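Local coordinates for purine nucleoside phosphorylase (PDB 6TK9), which catalyses the phosphorolysis of purine nucleosides such as inosine and guanosine, using phosphate to release the free base and a pentose 1-phosphate, at residues 21-27 with 73-79; 81-85 with 185-189; 119-125 with 177-181; 153-159 with 216-221. All blocks are in the same frame, centred on the assembly; numbering follows the deposited sequence.

Contact 1 (21-27 with 73-79); sequences PEVGLVL and PVLVYKG
Val23 to Leu27 lie beside Val74 to Lys78 as neighbouring parallel strands of the mixed beta sheet at the heart of the phosphorylase-superfamily alpha/beta fold. The two short axes approach to 4.7 Å and are turned by 23°, the twist expected of such a sheet. Leu25 illustrates the parallel pattern well: its N gives a weak bond to Leu75 O, while its O, two residues further along the partner strand, takes the N-H of Tyr77 at 3.0 Å nearly head-on. The tight part is the buried middle, from Leu25 to Leu27 against Val76 and Tyr77. On one face Val76 divides its methyls between two leucines, CG1 meeting Leu27 CD1 at 3.5 Å and CG2 lying alongside Leu25 CD2 at 4.0 Å. On the other, Val26 CG2 presses obliquely against Tyr77 CD1 at 3.6 Å. CG of Tyr77 stands beside its own backbone N (chi1 -64°), and the ring brings its edge to Leu25 O. Gly24 offers this face no side chain, and beyond it strand 106-115 continues the sheet on the far edge of 23-27. Pro21 is buried as well, its CB 3.5 Å from Leu75 N. The looser, more open side is the Glu22-Pro73 corner. There the extended chain of Glu22 crosses the ring of Pro73, with Glu22 OE1 3.6 Å from Pro73 CD, a plain van der Waals touch. Pro73 O is gripped mainly by Glu22 N, which reaches it at 3.0 Å from above the carbonyl plane; Val23 N adds a weak second bond to that oxygen.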
# COMPACT_ATOMS: atom_id res chain seq x y z
N PRO A 21 -4.00 -0.71 -46.17
CA PRO A 21 -3.28 -1.50 -45.17
C PRO A 21 -4.24 -2.30 -44.29
O PRO A 21 -5.34 -1.86 -44.08
CB PRO A 21 -2.63 -0.40 -44.34
CG PRO A 21 -3.71 0.67 -44.30
CD PRO A 21 -4.27 0.66 -45.70
N GLU A 22 -3.78 -3.44 -43.78
CA GLU A 22 -4.51 -4.30 -42.82
C GLU A 22 -4.01 -4.06 -41.40
O GLU A 22 -4.77 -4.29 -40.47
CB GLU A 22 -4.33 -5.77 -43.21
CG GLU A 22 -5.21 -6.15 -44.38
CD GLU A 22 -4.89 -7.46 -45.08
OE1 GLU A 22 -3.97 -8.19 -44.63
OE2 GLU A 22 -5.57 -7.74 -46.09
N VAL A 23 -2.77 -3.61 -41.25
CA VAL A 23 -2.08 -3.55 -39.93
C VAL A 23 -1.39 -2.20 -39.81
O VAL A 23 -0.61 -1.83 -40.69
CB VAL A 23 -1.11 -4.73 -39.75
CG1 VAL A 23 -0.35 -4.63 -38.43
CG2 VAL A 23 -1.81 -6.07 -39.84
N GLY A 24 -1.72 -1.49 -38.74
CA GLY A 24 -1.03 -0.27 -38.30
C GLY A 24 0.10 -0.67 -37.41
O GLY A 24 -0.03 -1.66 -36.73
N LEU A 25 1.18 0.09 -37.43
CA LEU A 25 2.38 -0.18 -36.62
C LEU A 25 3.01 1.18 -36.33
O LEU A 25 3.33 1.86 -37.30
CB LEU A 25 3.27 -1.11 -37.45
CG LEU A 25 4.70 -1.28 -36.94
CD1 LEU A 25 4.73 -2.00 -35.61
CD2 LEU A 25 5.53 -2.02 -37.96
N VAL A 26 3.09 1.59 -35.06
CA VAL A 26 3.66 2.90 -34.62
C VAL A 26 5.02 2.60 -34.00
O VAL A 26 5.07 1.81 -33.05
CB VAL A 26 2.74 3.66 -33.63
CG1 VAL A 26 3.39 4.92 -33.09
CG2 VAL A 26 1.40 4.03 -34.23
N LEU A 27 6.07 3.16 -34.58
CA LEU A 27 7.47 2.93 -34.14
C LEU A 27 7.86 4.13 -33.27
O LEU A 27 7.71 5.24 -33.72
CB LEU A 27 8.39 2.76 -35.37
CG LEU A 27 8.04 1.59 -36.30
CD1 LEU A 27 8.89 1.59 -37.56
CD2 LEU A 27 8.15 0.25 -35.60
N PRO A 73 0.23 -6.17 -45.97
CA PRO A 73 0.02 -4.75 -46.28
C PRO A 73 -0.07 -3.94 -44.97
O PRO A 73 -0.95 -4.23 -44.17
CB PRO A 73 -1.28 -4.71 -47.11
CG PRO A 73 -1.96 -6.07 -46.90
CD PRO A 73 -0.96 -7.00 -46.24
N VAL A 74 0.82 -2.97 -44.77
CA VAL A 74 0.97 -2.29 -43.44
C VAL A 74 1.00 -0.77 -43.61
O VAL A 74 1.50 -0.29 -44.65
CB VAL A 74 2.21 -2.81 -42.68
CG1 VAL A 74 2.10 -4.30 -42.45
CG2 VAL A 74 3.51 -2.48 -43.38
N LEU A 75 0.42 -0.06 -42.63
CA LEU A 75 0.64 1.39 -42.35
C LEU A 75 1.68 1.48 -41.24
O LEU A 75 1.41 1.00 -40.14
CB LEU A 75 -0.68 2.03 -41.92
CG LEU A 75 -0.69 3.56 -41.84
CD1 LEU A 75 -0.41 4.19 -43.20
CD2 LEU A 75 -2.02 4.07 -41.32
N VAL A 76 2.86 2.02 -41.55
CA VAL A 76 3.96 2.25 -40.55
C VAL A 76 4.07 3.77 -40.32
O VAL A 76 4.16 4.52 -41.29
CB VAL A 76 5.27 1.60 -41.02
CG1 VAL A 76 6.42 1.84 -40.04
CG2 VAL A 76 5.08 0.11 -41.26
N TYR A 77 3.94 4.20 -39.06
CA TYR A 77 4.24 5.56 -38.55
C TYR A 77 5.70 5.55 -38.15
O TYR A 77 6.01 4.91 -37.17
CB TYR A 77 3.35 5.88 -37.36
CG TYR A 77 1.89 5.94 -37.72
CD1 TYR A 77 1.11 4.80 -37.74
CD2 TYR A 77 1.32 7.11 -38.17
CE1 TYR A 77 -0.22 4.84 -38.12
CE2 TYR A 77 -0.01 7.17 -38.56
CZ TYR A 77 -0.78 6.03 -38.52
OH TYR A 77 -2.10 6.09 -38.87
N LYS A 78 6.58 6.12 -38.96
CA LYS A 78 8.01 6.22 -38.60
C LYS A 78 8.12 7.39 -37.61
O LYS A 78 8.22 8.54 -38.06
CB LYS A 78 8.91 6.36 -39.85
CG LYS A 78 10.40 6.47 -39.52
CD LYS A 78 11.40 6.36 -40.68
CE LYS A 78 12.82 6.35 -40.15
NZ LYS A 78 13.84 6.11 -41.20
N GLY A 79 8.02 7.08 -36.31
CA GLY A 79 7.93 8.07 -35.21
C GLY A 79 6.50 8.52 -34.94
O GLY A 79 5.61 8.15 -35.73

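Contact 2 (81-85 with 185-189); sequences VHYYE and WFMGP. With PO4 (phosphate ion), chain G.
Chi1 of -173° at Tyr83 swings its ring opposite the backbone N and up to Trp185, while chi1 of 54° at Tyr84 folds that ring back between N and carbonyl carbon. Two loops of the phosphorylase fold thus meet beside a phosphate pocket. Trp185 turns the edge of its six-membered ring to the face of Tyr83 in an offset edge-to-face pair, the planes at 78° and Trp185 CZ2 3.9 Å from Tyr83 CB. Met187 CE touches Tyr83 CE2 at 3.8 Å, and Arg141 of the second subunit adds a cation-pi contact to the same tyrosine. Next to this packing, His82 N and ND1 grip Glu85 OE2 from opposite faces of the carboxylate, and the bond from ND1 helps fix the imidazole's rotation. His82 NE2 donates a nearly straight hydrogen bond to phosphate O1 at 2.7 Å, in the plane of the imidazole. Replacing His82 by an alanine would probably leave phosphate O1 without this donor and Glu85 OE2 with one of its two N-H partners gone. Ser29, Arg80, Ala112 and Ser211 also bind the ion, an arrangement consistent with the family's phosphate site. Tyr84 leans on the other loop through CB, 3.7 Å from CD of Pro189, whose preceding peptide is cis.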
# COMPACT_ATOMS: atom_id res chain seq x y z
N VAL A 81 4.06 11.65 -32.11
CA VAL A 81 4.05 12.92 -31.33
C VAL A 81 3.65 12.61 -29.89
O VAL A 81 3.02 11.56 -29.62
CB VAL A 81 3.13 13.97 -31.98
CG1 VAL A 81 3.60 14.28 -33.39
CG2 VAL A 81 1.67 13.55 -31.98
N HIS A 82 4.06 13.48 -28.98
CA HIS A 82 3.83 13.32 -27.53
C HIS A 82 3.09 14.54 -26.99
O HIS A 82 3.24 15.66 -27.54
CB HIS A 82 5.16 13.11 -26.81
CG HIS A 82 6.00 12.07 -27.48
ND1 HIS A 82 6.92 12.38 -28.46
CD2 HIS A 82 6.04 10.72 -27.33
CE1 HIS A 82 7.50 11.27 -28.88
NE2 HIS A 82 6.98 10.24 -28.20
N TYR A 83 2.33 14.30 -25.93
CA TYR A 83 1.75 15.33 -25.05
C TYR A 83 2.86 16.25 -24.52
O TYR A 83 2.61 17.43 -24.41
CB TYR A 83 0.94 14.63 -23.96
CG TYR A 83 0.14 15.54 -23.08
CD1 TYR A 83 -0.95 16.22 -23.56
CD2 TYR A 83 0.44 15.66 -21.73
CE1 TYR A 83 -1.72 17.02 -22.74
CE2 TYR A 83 -0.31 16.47 -20.89
CZ TYR A 83 -1.40 17.16 -21.40
OH TYR A 83 -2.14 17.96 -20.58
N TYR A 84 4.08 15.77 -24.26
CA TYR A 84 5.13 16.64 -23.66
C TYR A 84 5.54 17.71 -24.67
O TYR A 84 5.97 18.76 -24.21
CB TYR A 84 6.35 15.90 -23.10
CG TYR A 84 7.05 14.97 -24.06
CD1 TYR A 84 7.84 15.48 -25.08
CD2 TYR A 84 6.92 13.60 -23.95
CE1 TYR A 84 8.48 14.64 -25.98
CE2 TYR A 84 7.56 12.75 -24.83
CZ TYR A 84 8.34 13.27 -25.85
OH TYR A 84 8.97 12.46 -26.74
N GLU A 85 5.39 17.46 -25.97
CA GLU A 85 5.75 18.43 -27.04
C GLU A 85 4.70 19.54 -27.09
O GLU A 85 4.94 20.50 -27.81
CB GLU A 85 5.83 17.78 -28.42
CG GLU A 85 6.92 16.72 -28.55
CD GLU A 85 6.75 15.91 -29.82
OE1 GLU A 85 7.06 16.46 -30.89
OE2 GLU A 85 6.25 14.75 -29.74
N TRP A 185 1.59 5.91 -18.34
CA TRP A 185 1.76 7.20 -19.06
C TRP A 185 2.12 8.31 -18.07
O TRP A 185 1.23 8.78 -17.39
CB TRP A 185 0.48 7.54 -19.84
CG TRP A 185 0.51 8.81 -20.62
CD1 TRP A 185 1.61 9.50 -21.03
CD2 TRP A 185 -0.62 9.51 -21.17
NE1 TRP A 185 1.25 10.60 -21.76
CE2 TRP A 185 -0.11 10.63 -21.86
CE3 TRP A 185 -2.00 9.31 -21.11
CZ2 TRP A 185 -0.94 11.56 -22.47
CZ3 TRP A 185 -2.82 10.23 -21.72
CH2 TRP A 185 -2.29 11.33 -22.39
N PHE A 186 3.39 8.67 -17.99
CA PHE A 186 3.93 9.82 -17.22
C PHE A 186 4.07 10.98 -18.20
O PHE A 186 4.60 10.73 -19.29
CB PHE A 186 5.28 9.46 -16.60
CG PHE A 186 5.89 10.52 -15.72
CD1 PHE A 186 5.39 10.76 -14.45
CD2 PHE A 186 6.96 11.28 -16.17
CE1 PHE A 186 5.96 11.72 -13.63
CE2 PHE A 186 7.51 12.26 -15.35
CZ PHE A 186 7.02 12.47 -14.07
N MET A 187 3.59 12.17 -17.86
CA MET A 187 3.39 13.25 -18.87
C MET A 187 4.74 13.71 -19.41
O MET A 187 4.82 14.03 -20.60
CB MET A 187 2.62 14.44 -18.30
CG MET A 187 3.36 15.21 -17.24
SD MET A 187 2.28 16.48 -16.60
CE MET A 187 2.06 17.49 -18.06
N GLY A 188 5.77 13.76 -18.56
CA GLY A 188 7.09 14.29 -18.95
C GLY A 188 6.99 15.76 -19.31
O GLY A 188 6.00 16.41 -18.98
N PRO A 189 8.00 16.35 -20.00
CA PRO A 189 9.18 15.62 -20.49
C PRO A 189 10.35 15.38 -19.52
O PRO A 189 11.26 14.69 -19.89
CB PRO A 189 9.72 16.58 -21.55
CG PRO A 189 9.42 17.93 -20.97
CD PRO A 189 8.05 17.78 -20.34
P PO4 G . 8.25 6.74 -27.23
O1 PO4 G . 7.56 7.64 -28.26
O2 PO4 G . 9.34 7.52 -26.49
O3 PO4 G . 8.89 5.54 -27.89
O4 PO4 G . 7.18 6.24 -26.25

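Contact 3 (119-125 with 177-181); sequences RFRAGGI and HLFEG
Phe179 N reaches Ile125 O at 3.0 Å, a weak, bent bond made where the two backbones begin to run side by side. Arg121 to Gly124 form a type II beta turn closed by Gly124 N to Arg121 O, and a water takes the N-H of Ile125 and donates to His177 O. Phe179 carries most of the side-chain contact. Its ring and that of Phe120 slide past each other with planes 35° apart, and the embrace is reciprocal: Phe120 CA sits over the face of Phe179, 4.0 Å from the centroid, and Phe179 CB sits likewise over the face of Phe120. The pair joins the loop leading into strand 124-133 to the first residues of strand 179-185, parallel neighbours in the mixed sheet of the phosphorylase fold. Arg121 CG comes to the edge of Phe179, 3.6 Å from CE2, and Gly124 CA approaches that edge too; a side chain at Gly124 would run into the ring. An alanine in place of Phe179 would leave Phe120 CA without the face it covers and Arg121 CG without the edge it abuts, and is likely to open a gap beside Gly124. At the edge of Phe120, CZ stands 3.4 Å from Glu180 O, while the carboxylate of Glu180 forms a salt bridge with Arg168. Leu178 CD1 touches Ile125 CG2 at 4.1 Å, and helix 257-270 packs on both.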
# COMPACT_ATOMS: atom_id res chain seq x y z
N ARG A 119 12.60 -6.91 -11.64
CA ARG A 119 12.89 -8.26 -12.21
C ARG A 119 13.33 -8.08 -13.66
O ARG A 119 14.27 -8.79 -14.06
CB ARG A 119 11.66 -9.17 -12.09
CG ARG A 119 11.11 -9.29 -10.68
CD ARG A 119 10.92 -10.72 -10.20
NE ARG A 119 11.03 -10.83 -8.75
CZ ARG A 119 10.01 -11.04 -7.91
NH1 ARG A 119 8.78 -11.19 -8.36
NH2 ARG A 119 10.25 -11.11 -6.61
N PHE A 120 12.70 -7.16 -14.39
CA PHE A 120 13.01 -6.75 -15.80
C PHE A 120 14.51 -6.41 -15.95
O PHE A 120 15.19 -6.15 -14.94
CB PHE A 120 12.21 -5.50 -16.19
CG PHE A 120 10.72 -5.62 -16.39
CD1 PHE A 120 10.00 -6.72 -15.97
CD2 PHE A 120 10.02 -4.57 -16.97
CE1 PHE A 120 8.62 -6.80 -16.16
CE2 PHE A 120 8.65 -4.64 -17.17
CZ PHE A 120 7.95 -5.76 -16.76
N ARG A 121 15.00 -6.39 -17.19
CA ARG A 121 16.41 -6.06 -17.57
C ARG A 121 16.40 -5.06 -18.74
O ARG A 121 15.58 -5.25 -19.68
CB ARG A 121 17.21 -7.32 -17.96
CG ARG A 121 16.51 -8.24 -18.96
CD ARG A 121 17.42 -9.16 -19.79
NE ARG A 121 18.23 -8.42 -20.76
CZ ARG A 121 19.36 -8.86 -21.31
NH1 ARG A 121 19.83 -10.06 -21.01
NH2 ARG A 121 20.02 -8.10 -22.16
N ALA A 122 17.27 -4.06 -18.69
CA ALA A 122 17.66 -3.22 -19.84
C ALA A 122 17.92 -4.13 -21.05
O ALA A 122 18.58 -5.20 -20.87
CB ALA A 122 18.89 -2.40 -19.52
N GLY A 123 17.40 -3.74 -22.23
CA GLY A 123 17.48 -4.53 -23.47
C GLY A 123 16.27 -5.45 -23.68
O GLY A 123 16.09 -5.92 -24.82
N GLY A 124 15.48 -5.72 -22.64
CA GLY A 124 14.35 -6.67 -22.72
C GLY A 124 13.14 -6.06 -23.40
O GLY A 124 13.15 -4.87 -23.66
N ILE A 125 12.13 -6.88 -23.65
CA ILE A 125 10.88 -6.46 -24.34
C ILE A 125 9.68 -6.81 -23.43
O ILE A 125 9.64 -7.95 -22.88
CB ILE A 125 10.80 -7.16 -25.71
CG1 ILE A 125 11.99 -6.80 -26.61
CG2 ILE A 125 9.48 -6.88 -26.38
CD1 ILE A 125 11.99 -7.52 -27.93
N HIS A 177 12.64 -14.45 -24.08
CA HIS A 177 11.95 -14.25 -22.77
C HIS A 177 11.21 -12.92 -22.81
O HIS A 177 11.90 -11.88 -22.81
CB HIS A 177 12.90 -14.30 -21.57
CG HIS A 177 12.18 -14.12 -20.27
ND1 HIS A 177 10.95 -14.73 -20.02
CD2 HIS A 177 12.48 -13.41 -19.16
CE1 HIS A 177 10.55 -14.40 -18.81
NE2 HIS A 177 11.47 -13.59 -18.27
N LEU A 178 9.88 -13.00 -22.87
CA LEU A 178 8.93 -11.86 -23.02
C LEU A 178 8.44 -11.45 -21.62
O LEU A 178 7.62 -12.22 -21.05
CB LEU A 178 7.76 -12.29 -23.91
CG LEU A 178 6.69 -11.25 -24.21
CD1 LEU A 178 7.27 -10.04 -24.96
CD2 LEU A 178 5.57 -11.87 -25.01
N PHE A 179 8.96 -10.33 -21.10
CA PHE A 179 8.41 -9.61 -19.93
C PHE A 179 7.01 -9.11 -20.27
O PHE A 179 6.72 -8.85 -21.45
CB PHE A 179 9.27 -8.43 -19.50
CG PHE A 179 10.65 -8.82 -19.07
CD1 PHE A 179 10.85 -9.59 -17.95
CD2 PHE A 179 11.75 -8.45 -19.84
CE1 PHE A 179 12.13 -9.96 -17.56
CE2 PHE A 179 13.03 -8.83 -19.47
CZ PHE A 179 13.22 -9.58 -18.33
N GLU A 180 6.18 -9.00 -19.23
CA GLU A 180 4.75 -8.63 -19.33
C GLU A 180 4.47 -7.60 -18.24
O GLU A 180 5.15 -7.66 -17.20
CB GLU A 180 3.89 -9.88 -19.19
CG GLU A 180 4.24 -11.00 -20.17
CD GLU A 180 3.28 -12.17 -20.12
OE1 GLU A 180 2.44 -12.20 -19.19
OE2 GLU A 180 3.37 -13.05 -20.99
N GLY A 181 3.54 -6.67 -18.46
CA GLY A 181 3.07 -5.81 -17.35
C GLY A 181 2.25 -4.62 -17.78
O GLY A 181 1.77 -4.56 -18.95
O HOH W 1 13.11 -9.95 -23.84

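Contact 4 (153-159 with 216-221); sequences PVMFEAY and VIALRH
Pro153 CG comes to the edge of the His221 imidazole, near the ring plane and 4.3 Å from CD2; the ring's NE2 is hydrogen-bonded to Asn144 OD1. Tyr159, the other aromatic of the contact, crosses Val216 at about a right angle, its OH 3.6 Å from CG2, while that hydroxyl is hydrogen-bonded to ND1 of His128. The third flat group, the guanidinium of Arg220, has the carbonyls of Glu157 and Ala158 oblique to it and hydrogen-bonds through NH1 to Ala224 O; the aliphatic chain behind it packs on the turn, Arg220 CD 3.0 Å from Ala158 O. The arrangement is a loop draped over a helix: segment 153-159, with a type II beta turn from Met155 to Ala158, lies along one side of helix 213-222. The spacing is helical, since Val216 and Arg220, like Ile217 and His221, stand one turn apart and offer a continuous surface. Met155 fills the middle. Bends at chi2 and chi3 (-54° and -63°) curl its chain so that the terminal methyl, CE, rests 3.6 Å from Ile217 CG1, while SD runs past Arg220 CB at 4.0 Å. No hydrogen bond joins the two segments, and the grip is therefore one of shape, with Tyr159 OH, Arg220 NH1 and His221 NE2 bonded outside them. The fourth subunit closes over the outside: its Phe191 packs on Met155, its Ser190 on Ile217, and its Arg194 forms a salt bridge with Glu157. At the C-terminal end of the turn Ala158 CB meets Val216 CG1 at 4.0 Å.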
# COMPACT_ATOMS: atom_id res chain seq x y z
N PRO A 153 -16.35 4.63 -23.92
CA PRO A 153 -15.73 3.35 -24.25
C PRO A 153 -15.25 2.64 -22.99
O PRO A 153 -14.74 3.26 -22.06
CB PRO A 153 -14.57 3.73 -25.17
CG PRO A 153 -14.27 5.17 -24.80
CD PRO A 153 -15.62 5.77 -24.50
N VAL A 154 -15.49 1.33 -23.00
CA VAL A 154 -14.99 0.34 -22.02
C VAL A 154 -13.52 0.05 -22.35
O VAL A 154 -13.25 -0.32 -23.48
CB VAL A 154 -15.85 -0.94 -22.13
CG1 VAL A 154 -15.28 -2.09 -21.33
CG2 VAL A 154 -17.30 -0.65 -21.74
N MET A 155 -12.64 0.13 -21.35
CA MET A 155 -11.17 -0.02 -21.50
C MET A 155 -10.68 -1.32 -20.84
O MET A 155 -9.47 -1.55 -20.78
CB MET A 155 -10.50 1.20 -20.88
CG MET A 155 -10.86 2.49 -21.61
SD MET A 155 -10.55 2.46 -23.40
CE MET A 155 -8.78 2.26 -23.38
N PHE A 156 -11.60 -2.18 -20.42
CA PHE A 156 -11.32 -3.60 -20.12
C PHE A 156 -10.90 -4.29 -21.41
O PHE A 156 -11.51 -4.02 -22.47
CB PHE A 156 -12.56 -4.28 -19.53
CG PHE A 156 -12.76 -4.08 -18.05
CD1 PHE A 156 -12.30 -2.94 -17.41
CD2 PHE A 156 -13.43 -5.04 -17.31
CE1 PHE A 156 -12.53 -2.75 -16.06
CE2 PHE A 156 -13.65 -4.86 -15.95
CZ PHE A 156 -13.20 -3.71 -15.33
N GLU A 157 -9.89 -5.16 -21.33
CA GLU A 157 -9.35 -5.89 -22.51
C GLU A 157 -8.95 -4.84 -23.55
O GLU A 157 -9.21 -5.07 -24.73
CB GLU A 157 -10.40 -6.87 -23.06
CG GLU A 157 -10.50 -8.18 -22.28
CD GLU A 157 -10.99 -8.03 -20.85
OE1 GLU A 157 -12.15 -7.61 -20.67
OE2 GLU A 157 -10.19 -8.31 -19.90
N ALA A 158 -8.41 -3.70 -23.11
CA ALA A 158 -7.93 -2.62 -24.01
C ALA A 158 -6.86 -3.22 -24.92
O ALA A 158 -6.94 -3.08 -26.16
CB ALA A 158 -7.40 -1.46 -23.21
N TYR A 159 -5.91 -3.93 -24.31
CA TYR A 159 -4.92 -4.76 -25.02
C TYR A 159 -5.61 -6.08 -25.39
O TYR A 159 -6.05 -6.82 -24.47
CB TYR A 159 -3.67 -4.83 -24.16
CG TYR A 159 -2.92 -3.52 -24.01
CD1 TYR A 159 -2.18 -2.99 -25.05
CD2 TYR A 159 -2.89 -2.84 -22.79
CE1 TYR A 159 -1.45 -1.82 -24.90
CE2 TYR A 159 -2.16 -1.68 -22.63
CZ TYR A 159 -1.45 -1.16 -23.69
OH TYR A 159 -0.73 -0.02 -23.55
N VAL A 216 -3.99 4.09 -27.34
CA VAL A 216 -4.78 2.90 -26.90
C VAL A 216 -6.25 3.30 -26.68
O VAL A 216 -7.10 2.56 -27.15
CB VAL A 216 -4.21 2.26 -25.64
CG1 VAL A 216 -5.13 1.13 -25.19
CG2 VAL A 216 -2.79 1.76 -25.86
N ILE A 217 -6.52 4.40 -25.99
CA ILE A 217 -7.91 4.87 -25.67
C ILE A 217 -8.62 5.27 -26.98
O ILE A 217 -9.77 4.84 -27.19
CB ILE A 217 -7.89 6.03 -24.65
CG1 ILE A 217 -7.34 5.57 -23.30
CG2 ILE A 217 -9.28 6.64 -24.51
CD1 ILE A 217 -7.02 6.69 -22.34
N ALA A 218 -7.96 6.08 -27.81
CA ALA A 218 -8.48 6.54 -29.13
C ALA A 218 -8.87 5.33 -29.99
O ALA A 218 -9.96 5.38 -30.62
CB ALA A 218 -7.45 7.42 -29.81
N LEU A 219 -8.04 4.29 -30.01
CA LEU A 219 -8.19 3.11 -30.89
C LEU A 219 -9.28 2.16 -30.35
O LEU A 219 -9.96 1.53 -31.21
CB LEU A 219 -6.84 2.41 -31.04
CG LEU A 219 -5.91 3.08 -32.05
CD1 LEU A 219 -4.50 2.56 -31.91
CD2 LEU A 219 -6.41 2.87 -33.47
N ARG A 220 -9.48 2.05 -29.04
CA ARG A 220 -10.54 1.16 -28.49
C ARG A 220 -11.89 1.87 -28.65
O ARG A 220 -12.91 1.18 -28.87
CB ARG A 220 -10.26 0.76 -27.04
CG ARG A 220 -9.03 -0.11 -26.87
CD ARG A 220 -9.15 -1.51 -27.44
NE ARG A 220 -10.35 -2.19 -27.02
CZ ARG A 220 -11.28 -2.68 -27.83
NH1 ARG A 220 -11.12 -2.62 -29.14
NH2 ARG A 220 -12.36 -3.22 -27.33
N HIS A 221 -11.90 3.20 -28.58
CA HIS A 221 -13.07 4.03 -28.96
C HIS A 221 -13.57 3.60 -30.35
O HIS A 221 -14.78 3.37 -30.50
CB HIS A 221 -12.67 5.51 -28.87
CG HIS A 221 -13.73 6.48 -29.27
ND1 HIS A 221 -13.59 7.30 -30.38
CD2 HIS A 221 -14.92 6.78 -28.71
CE1 HIS A 221 -14.67 8.06 -30.49
NE2 HIS A 221 -15.50 7.76 -29.49

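Contacts 1 and 3 both belong to the mixed sheet but sample different depths: contact 1 is a fully developed parallel strand pair in the core, held by repeated backbone bonds, whereas contact 3, whose centre lies about 17 Å from that of the chain, catches another pair at its partly exposed beginning and relies on aromatic packing and a water. Contacts 2 and 4 are buried too, yet contact 2 joins two loops and contact 4 a loop to a helix, and neither has a hydrogen bond between its own segments. Other subunits reach contacts 2, 3 and 4; none touches contact 1. Contact 2 adjoins contact 1 in sequence, leading from the sheet to the phosphate. Contacts 2 and 4 interleave along the chain, their nearest atoms about 6 Å apart.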